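Local coordinates for protein (tenascin) (Gallus gallus, PDB 1QR4) that forms a two-domain fibronectin type III segment of the extracellular matrix protein tenascin and probably binds heparin, at residues S97-S102 with S114-R119. Residues are numbered along the deposited sequence; the frame is centred on the assembly and turned at random.
Sequences SPKGIS and SWTPPR
Ser102 and Ser114 form an antiparallel hydrogen-bonded pair, each giving its N-H to the other's carbonyl: Ser102 N to Ser114 O and Ser114 N to Ser102 O, both 3.0 Å and close to straight. Beyond them the exchange becomes less regular. Thr116 N makes a weak, bent bond to Gly100 O at 3.4 Å, while the same oxygen takes a CA-H...O contact from Trp115 CA at 3.2 Å. On the side of Gly100 away from the serine pair, Lys99 N donates to Thr116 O at 2.8 Å. Proline has no N-H to give, and Pro98 can sit beside this bond because its neighbour Lys99 supplies the donor.

The strands 101-104 and 111-115 make up a beta hairpin, two neighbours in the three-stranded sheet of a fibronectin type III beta sandwich. Strand 148-151 follows on the other side of 111-115, where Thr147 binds the backbone of Trp115. Ile101 and Trp115 turn to the buried face, against the four-stranded sheet. Ser102 and Ser114 take the opposite face; Ser102 is exposed there, and Ser114 OG is hydrogen-bonded to the carbonyl of Thr147, next to strand 148-151.

Apolar contact is concentrated at Pro98, whose CB lies 4.1 Å from Trp115 CB and approaches the indole obliquely. The indole carries on into the core to Ile164, Val127 and Tyr125, a wide flat group suited to filling the space between the sheets.

The Pro118 ring makes a separate van der Waals contact, its CB 3.5 Å from Ser97 O; its CD also meets Pro98 CA, and the ring rests on Tyr125.

On the exposed side, Thr116 OG1 lies between its own backbone N and carbonyl carbon (chi1 80°), beside Lys99 CB. The lysine chain then bends repeatedly and carries its amine away from the other segment; a hydroxyl and a long charged chain suit this exposed edge.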
loop_
_atom_site.group_PDB
_atom_site.type_symbol
_atom_site.label_atom_id
_atom_site.label_comp_id
_atom_site.label_asym_id
_atom_site.label_seq_id
_atom_site.Cartn_x
_atom_site.Cartn_y
_atom_site.Cartn_z
ATOM N N SER A 97 2.824 5.572 -0.901
ATOM C CA SER A 97 2.754 6.883 -0.232
ATOM C C SER A 97 3.942 7.745 -0.664
ATOM O O SER A 97 5.006 7.198 -0.983
ATOM C CB SER A 97 2.912 6.725 1.290
ATOM O OG SER A 97 1.875 5.989 1.895
ATOM N N PRO A 98 3.783 9.095 -0.688
ATOM C CA PRO A 98 4.910 9.954 -1.071
ATOM C C PRO A 98 5.903 9.756 0.077
ATOM O O PRO A 98 5.498 9.406 1.188
ATOM C CB PRO A 98 4.301 11.351 -1.044
ATOM C CG PRO A 98 2.873 11.105 -1.370
ATOM C CD PRO A 98 2.564 9.903 -0.517
ATOM N N LYS A 99 7.192 9.945 -0.180
ATOM C CA LYS A 99 8.203 9.703 0.851
ATOM C C LYS A 99 8.553 10.792 1.875
ATOM O O LYS A 99 8.874 10.474 3.024
ATOM C CB LYS A 99 9.473 9.135 0.208
ATOM C CG LYS A 99 9.283 7.767 -0.442
ATOM C CD LYS A 99 8.707 6.743 0.550
ATOM C CE LYS A 99 9.686 6.410 1.687
ATOM N NZ LYS A 99 10.937 5.723 1.212
ATOM N N GLY A 100 8.479 12.061 1.493
ATOM C CA GLY A 100 8.820 13.093 2.453
ATOM C C GLY A 100 8.156 14.435 2.258
ATOM O O GLY A 100 8.292 15.074 1.213
ATOM N N ILE A 101 7.445 14.886 3.279
ATOM C CA ILE A 101 6.789 16.171 3.178
ATOM C C ILE A 101 7.742 17.259 3.678
ATOM O O ILE A 101 8.414 17.091 4.701
ATOM C CB ILE A 101 5.458 16.169 3.950
ATOM C CG1 ILE A 101 4.706 17.474 3.717
ATOM C CG2 ILE A 101 5.691 15.889 5.420
ATOM C CD1 ILE A 101 3.335 17.494 4.361
ATOM N N SER A 102 7.871 18.332 2.905
ATOM C CA SER A 102 8.740 19.434 3.282
ATOM C C SER A 102 8.036 20.756 3.039
ATOM O O SER A 102 7.146 20.861 2.192
ATOM C CB SER A 102 10.057 19.378 2.510
ATOM O OG SER A 102 9.854 19.588 1.128
ATOM N N SER A 114 6.047 20.571 -0.564
ATOM C CA SER A 114 6.636 19.729 -1.594
ATOM C C SER A 114 6.769 18.295 -1.064
ATOM O O SER A 114 6.733 18.073 0.149
ATOM C CB SER A 114 8.000 20.294 -1.975
ATOM O OG SER A 114 8.697 19.425 -2.841
ATOM N N TRP A 115 6.879 17.318 -1.966
ATOM C CA TRP A 115 7.000 15.907 -1.554
ATOM C C TRP A 115 7.810 15.084 -2.521
ATOM O O TRP A 115 7.895 15.411 -3.688
ATOM C CB TRP A 115 5.622 15.252 -1.426
ATOM C CG TRP A 115 4.823 15.368 -2.674
ATOM C CD1 TRP A 115 4.836 14.516 -3.736
ATOM C CD2 TRP A 115 3.950 16.450 -3.030
ATOM N NE1 TRP A 115 4.034 15.004 -4.739
ATOM C CE2 TRP A 115 3.475 16.187 -4.334
ATOM C CE3 TRP A 115 3.524 17.616 -2.374
ATOM C CZ2 TRP A 115 2.592 17.051 -5.002
ATOM C CZ3 TRP A 115 2.643 18.478 -3.038
ATOM C CH2 TRP A 115 2.190 18.187 -4.340
ATOM N N THR A 116 8.405 14.007 -2.033
ATOM C CA THR A 116 9.184 13.160 -2.916
ATOM C C THR A 116 8.323 11.976 -3.362
ATOM O O THR A 116 7.771 11.229 -2.549
ATOM C CB THR A 116 10.542 12.717 -2.300
ATOM O OG1 THR A 116 10.348 11.624 -1.397
ATOM C CG2 THR A 116 11.196 13.895 -1.561
ATOM N N PRO A 117 8.131 11.858 -4.678
ATOM C CA PRO A 117 7.360 10.842 -5.381
ATOM C C PRO A 117 7.818 9.428 -5.125
ATOM O O PRO A 117 9.015 9.153 -5.013
ATOM C CB PRO A 117 7.586 11.210 -6.840
ATOM C CG PRO A 117 7.733 12.678 -6.787
ATOM C CD PRO A 117 8.677 12.824 -5.641
ATOM N N PRO A 118 6.852 8.504 -5.043
ATOM C CA PRO A 118 7.076 7.076 -4.811
ATOM C C PRO A 118 7.468 6.361 -6.117
ATOM O O PRO A 118 7.349 6.934 -7.214
ATOM C CB PRO A 118 5.709 6.610 -4.321
ATOM C CG PRO A 118 4.773 7.459 -5.142
ATOM C CD PRO A 118 5.411 8.822 -5.042
ATOM N N ARG A 119 7.979 5.134 -5.984
ATOM C CA ARG A 119 8.365 4.314 -7.138
ATOM C C ARG A 119 7.129 3.493 -7.480
ATOM O O ARG A 119 7.079 2.280 -7.256
ATOM C CB ARG A 119 9.550 3.393 -6.802
ATOM C CG ARG A 119 10.900 4.103 -6.661
ATOM C CD ARG A 119 11.400 4.666 -7.994
ATOM N NE ARG A 119 11.732 3.612 -8.955
ATOM C CZ ARG A 119 12.945 3.418 -9.467
ATOM N NH1 ARG A 119 13.952 4.208 -9.111
ATOM N NH2 ARG A 119 13.155 2.431 -10.331
#